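Local structure of DNA polymerase III subunit beta (Deinococcus radiodurans, 4TRT) at residues A[278-290]-A[294-306]. The protein probably encircles DNA as a ring-shaped homodimeric sliding clamp and tethers DNA polymerases and other proteins to it, conferring processivity. Sequence-based numbering, arbitrary orientation.
Sequences FLVSEGTLRLAAE and GRAQDTLSVTQGG
Arg-286 and Gln-297 meet flat to flat across the antiparallel hairpin of strands 284-290 and 294-301. The guanidinium and amide planes lie 25° apart, and Gln-297 NE2 sits 3.4 Å above the Arg-286 guanidinium plane, over its centre; Leu-279 CD2 covers the opposite face. With CG anti to the backbone N (chi1 -168°) and a bend at chi3, the arginine chain first runs past Thr-299, Arg-286 CG lying 3.6 Å from Thr-299 OG1, then turns its head under the amide. This is stacking, not bonding, since NH1 and NE2 are both donors. Farther along the same face, the CG of Glu-290 lies alongside the CB of Arg-295 at 3.7 Å, but the arginine then leads away.

On the other face Leu-285, Leu-287, Ala-289, Ala-296, Asp-298 and Leu-300 alternate with these residues, and Leu-287 and Ala-289 pack on helix 254-265. Six backbone hydrogen bonds tie the strands from Leu-285/Leu-300 to Ala-289/Ala-296.

Past Ser-301 the chain bends round the type I' turn 281-284. Both backbone polar atoms of Gly-283 are bonded to the second segment: Gly-283 O accepts from Val-302 N (3.0 Å, nearly straight), and Gly-283 N donates to Gln-304 OE1 at 2.8 Å, 37° out of the amide plane. Val-280 CG1 lies 3.7 Å from Gln-304 OE1. Val-302 CG1 closes on Leu-285 CB at 3.8 Å.

Because residues 295-298 also pair with a strand of the second subunit, the hairpin carries the sheet across the dimer interface. Backbone bonds set its register, while Arg-286, Asp-298 and Arg-295 form their salt bridges outside the two strands, with Glu-277, Arg-263 and Glu-95 of the second subunit respectively.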
loop_
_atom_site.group_PDB
_atom_site.type_symbol
_atom_site.label_atom_id
_atom_site.label_comp_id
_atom_site.label_asym_id
_atom_site.label_seq_id
_atom_site.Cartn_x
_atom_site.Cartn_y
_atom_site.Cartn_z
ATOM N N PHE A 278 -23.395 -21.359 9.333
ATOM C CA PHE A 278 -23.425 -22.184 8.131
ATOM C C PHE A 278 -24.685 -23.021 8.251
ATOM O O PHE A 278 -24.821 -23.759 9.227
ATOM C CB PHE A 278 -22.256 -23.153 8.123
ATOM C CG PHE A 278 -20.988 -22.605 7.559
ATOM C CD1 PHE A 278 -20.458 -21.420 8.015
ATOM C CD2 PHE A 278 -20.282 -23.331 6.623
ATOM C CE1 PHE A 278 -19.270 -20.936 7.513
ATOM C CE2 PHE A 278 -19.095 -22.851 6.112
ATOM C CZ PHE A 278 -18.586 -21.651 6.567
ATOM N N LEU A 279 -25.605 -22.903 7.304
ATOM C CA LEU A 279 -26.788 -23.758 7.288
ATOM C C LEU A 279 -26.813 -24.535 5.979
ATOM O O LEU A 279 -26.974 -23.960 4.910
ATOM C CB LEU A 279 -28.073 -22.942 7.445
ATOM C CG LEU A 279 -29.408 -23.700 7.354
ATOM C CD1 LEU A 279 -29.523 -24.703 8.491
ATOM C CD2 LEU A 279 -30.570 -22.713 7.374
ATOM N N VAL A 280 -26.640 -25.843 6.073
ATOM C CA VAL A 280 -26.716 -26.731 4.908
ATOM C C VAL A 280 -28.121 -27.324 4.864
ATOM O O VAL A 280 -28.581 -27.917 5.840
ATOM C CB VAL A 280 -25.657 -27.861 4.972
ATOM C CG1 VAL A 280 -25.697 -28.723 3.701
ATOM C CG2 VAL A 280 -24.258 -27.287 5.210
ATOM N N SER A 281 -28.796 -27.167 3.731
ATOM C CA SER A 281 -30.113 -27.722 3.532
ATOM C C SER A 281 -30.501 -27.725 2.059
ATOM O O SER A 281 -30.250 -26.745 1.357
ATOM C CB SER A 281 -31.138 -26.895 4.306
ATOM O OG SER A 281 -32.321 -27.637 4.374
ATOM N N GLU A 282 -31.114 -28.817 1.604
ATOM C CA GLU A 282 -31.723 -28.910 0.268
ATOM C C GLU A 282 -30.794 -28.468 -0.854
ATOM O O GLU A 282 -31.172 -27.685 -1.708
ATOM C CB GLU A 282 -33.035 -28.113 0.232
ATOM C CG GLU A 282 -34.077 -28.657 1.187
ATOM C CD GLU A 282 -35.399 -27.928 1.096
ATOM O OE1 GLU A 282 -35.403 -26.685 1.194
ATOM O OE2 GLU A 282 -36.438 -28.597 0.947
ATOM N N GLY A 283 -29.570 -28.990 -0.841
ATOM C CA GLY A 283 -28.576 -28.675 -1.856
ATOM C C GLY A 283 -28.132 -27.226 -1.859
ATOM O O GLY A 283 -27.686 -26.721 -2.890
ATOM N N THR A 284 -28.242 -26.555 -0.713
ATOM C CA THR A 284 -27.734 -25.195 -0.568
ATOM C C THR A 284 -26.949 -25.017 0.729
ATOM O O THR A 284 -27.180 -25.720 1.709
ATOM C CB THR A 284 -28.865 -24.126 -0.609
ATOM O OG1 THR A 284 -29.666 -24.207 0.574
ATOM C CG2 THR A 284 -29.736 -24.262 -1.879
ATOM N N LEU A 285 -26.006 -24.077 0.713
ATOM C CA LEU A 285 -25.342 -23.625 1.920
ATOM C C LEU A 285 -25.720 -22.162 2.093
ATOM O O LEU A 285 -25.470 -21.341 1.205
ATOM C CB LEU A 285 -23.826 -23.781 1.811
ATOM C CG LEU A 285 -22.982 -23.081 2.878
ATOM C CD1 LEU A 285 -23.300 -23.626 4.276
ATOM C CD2 LEU A 285 -21.498 -23.237 2.561
ATOM N N ARG A 286 -26.329 -21.840 3.226
ATOM C CA ARG A 286 -26.620 -20.455 3.557
ATOM C C ARG A 286 -25.648 -19.988 4.629
ATOM O O ARG A 286 -25.452 -20.658 5.652
ATOM C CB ARG A 286 -28.051 -20.310 4.049
ATOM C CG ARG A 286 -28.498 -18.869 4.135
ATOM C CD ARG A 286 -29.819 -18.744 4.846
ATOM N NE ARG A 286 -29.655 -18.914 6.282
ATOM C CZ ARG A 286 -30.664 -18.925 7.148
ATOM N NH1 ARG A 286 -31.919 -18.784 6.727
ATOM N NH2 ARG A 286 -30.413 -19.085 8.440
ATOM N N LEU A 287 -25.051 -18.829 4.397
ATOM C CA LEU A 287 -24.190 -18.189 5.380
ATOM C C LEU A 287 -24.949 -17.016 5.962
ATOM O O LEU A 287 -25.588 -16.274 5.207
ATOM C CB LEU A 287 -22.921 -17.693 4.703
ATOM C CG LEU A 287 -22.173 -18.819 3.992
ATOM C CD1 LEU A 287 -20.992 -18.206 3.274
ATOM C CD2 LEU A 287 -21.712 -19.860 5.002
ATOM N N ALA A 288 -24.895 -16.850 7.284
ATOM C CA ALA A 288 -25.612 -15.759 7.968
ATOM C C ALA A 288 -24.749 -15.150 9.055
ATOM O O ALA A 288 -23.997 -15.851 9.745
ATOM C CB ALA A 288 -26.925 -16.248 8.565
ATOM N N ALA A 289 -24.854 -13.834 9.197
ATOM C CA ALA A 289 -24.246 -13.130 10.305
ATOM C C ALA A 289 -25.120 -11.950 10.658
ATOM O O ALA A 289 -25.908 -11.461 9.831
ATOM C CB ALA A 289 -22.827 -12.681 9.958
ATOM N N GLU A 290 -24.985 -11.496 11.892
ATOM C CA GLU A 290 -25.845 -10.452 12.412
ATOM C C GLU A 290 -25.120 -9.722 13.518
ATOM O O GLU A 290 -24.361 -10.325 14.268
ATOM C CB GLU A 290 -27.138 -11.063 12.943
ATOM C CG GLU A 290 -28.146 -10.046 13.427
ATOM C CD GLU A 290 -29.517 -10.650 13.685
ATOM O OE1 GLU A 290 -29.685 -11.873 13.481
ATOM O OE2 GLU A 290 -30.427 -9.897 14.103
ATOM N N GLY A 294 -26.825 -4.501 11.358
ATOM C CA GLY A 294 -27.794 -5.206 10.546
ATOM C C GLY A 294 -27.460 -6.681 10.485
ATOM O O GLY A 294 -26.807 -7.214 11.386
ATOM N N ARG A 295 -27.899 -7.331 9.410
ATOM C CA ARG A 295 -27.769 -8.785 9.247
ATOM C C ARG A 295 -27.593 -9.115 7.773
ATOM O O ARG A 295 -28.091 -8.375 6.910
ATOM C CB ARG A 295 -28.998 -9.486 9.847
ATOM C CG ARG A 295 -30.220 -9.535 8.943
ATOM C CD ARG A 295 -31.555 -9.492 9.691
ATOM N NE ARG A 295 -32.654 -9.999 8.849
ATOM C CZ ARG A 295 -33.911 -9.544 8.876
ATOM N NH1 ARG A 295 -34.273 -8.541 9.678
ATOM N NH2 ARG A 295 -34.818 -10.089 8.066
ATOM N N ALA A 296 -26.863 -10.195 7.489
ATOM C CA ALA A 296 -26.524 -10.588 6.124
ATOM C C ALA A 296 -26.777 -12.058 5.953
ATOM O O ALA A 296 -26.454 -12.830 6.855
ATOM C CB ALA A 296 -25.048 -10.327 5.845
ATOM N N GLN A 297 -27.277 -12.440 4.780
ATOM C CA GLN A 297 -27.342 -13.838 4.371
ATOM C C GLN A 297 -26.911 -13.976 2.918
ATOM O O GLN A 297 -27.272 -13.139 2.081
ATOM C CB GLN A 297 -28.767 -14.369 4.477
ATOM C CG GLN A 297 -29.288 -14.480 5.903
ATOM C CD GLN A 297 -30.707 -15.015 5.989
ATOM O OE1 GLN A 297 -31.434 -15.040 4.995
ATOM N NE2 GLN A 297 -31.112 -15.433 7.188
ATOM N N ASP A 298 -26.152 -15.028 2.631
ATOM C CA ASP A 298 -25.806 -15.399 1.255
ATOM C C ASP A 298 -26.060 -16.885 1.064
ATOM O O ASP A 298 -25.761 -17.688 1.958
ATOM C CB ASP A 298 -24.350 -15.060 0.963
ATOM C CG ASP A 298 -24.095 -14.773 -0.504
ATOM O OD1 ASP A 298 -25.005 -14.944 -1.353
ATOM O OD2 ASP A 298 -22.957 -14.376 -0.823
ATOM N N THR A 299 -26.627 -17.259 -0.080
ATOM C CA THR A 299 -26.996 -18.667 -0.326
ATOM C C THR A 299 -26.275 -19.194 -1.559
ATOM O O THR A 299 -26.305 -18.550 -2.617
ATOM C CB THR A 299 -28.526 -18.830 -0.486
ATOM O OG1 THR A 299 -29.196 -18.313 0.673
ATOM C CG2 THR A 299 -28.933 -20.304 -0.672
ATOM N N LEU A 300 -25.619 -20.350 -1.406
ATOM C CA LEU A 300 -24.857 -20.997 -2.472
ATOM C C LEU A 300 -25.413 -22.383 -2.773
ATOM O O LEU A 300 -25.764 -23.116 -1.852
ATOM C CB LEU A 300 -23.381 -21.157 -2.068
ATOM C CG LEU A 300 -22.553 -19.911 -1.786
ATOM C CD1 LEU A 300 -21.195 -20.291 -1.196
ATOM C CD2 LEU A 300 -22.380 -19.088 -3.048
ATOM N N SER A 301 -25.460 -22.732 -4.058
ATOM C CA SER A 301 -25.753 -24.090 -4.484
ATOM C C SER A 301 -24.565 -24.973 -4.180
ATOM O O SER A 301 -23.421 -24.582 -4.402
ATOM C CB SER A 301 -26.051 -24.141 -5.984
ATOM O OG SER A 301 -27.138 -23.293 -6.272
ATOM N N VAL A 302 -24.830 -26.150 -3.630
ATOM C CA VAL A 302 -23.771 -27.107 -3.307
ATOM C C VAL A 302 -24.213 -28.530 -3.664
ATOM O O VAL A 302 -25.391 -28.786 -3.918
ATOM C CB VAL A 302 -23.396 -27.078 -1.801
ATOM C CG1 VAL A 302 -22.909 -25.689 -1.391
ATOM C CG2 VAL A 302 -24.571 -27.516 -0.923
ATOM N N THR A 303 -23.254 -29.456 -3.667
ATOM C CA THR A 303 -23.575 -30.860 -3.699
ATOM C C THR A 303 -23.400 -31.340 -2.282
ATOM O O THR A 303 -22.369 -31.073 -1.666
ATOM C CB THR A 303 -22.620 -31.586 -4.652
ATOM O OG1 THR A 303 -22.675 -30.928 -5.919
ATOM C CG2 THR A 303 -22.996 -33.069 -4.793
ATOM N N GLN A 304 -24.395 -32.031 -1.740
ATOM C CA GLN A 304 -24.299 -32.508 -0.380
ATOM C C GLN A 304 -24.564 -34.002 -0.359
ATOM O O GLN A 304 -25.304 -34.504 -1.194
ATOM C CB GLN A 304 -25.236 -31.739 0.554
ATOM C CG GLN A 304 -26.701 -31.913 0.266
ATOM C CD GLN A 304 -27.549 -31.263 1.329
ATOM O OE1 GLN A 304 -27.992 -30.140 1.154
ATOM N NE2 GLN A 304 -27.747 -31.952 2.454
ATOM N N GLY A 305 -23.907 -34.710 0.552
ATOM C CA GLY A 305 -24.193 -36.107 0.786
ATOM C C GLY A 305 -23.936 -36.487 2.220
ATOM O O GLY A 305 -23.324 -35.731 2.963
ATOM N N GLY A 306 -24.406 -37.670 2.611
ATOM C CA GLY A 306 -24.112 -38.204 3.947
ATOM C C GLY A 306 -25.353 -38.628 4.706
ATOM O O GLY A 306 -26.437 -38.702 4.144
#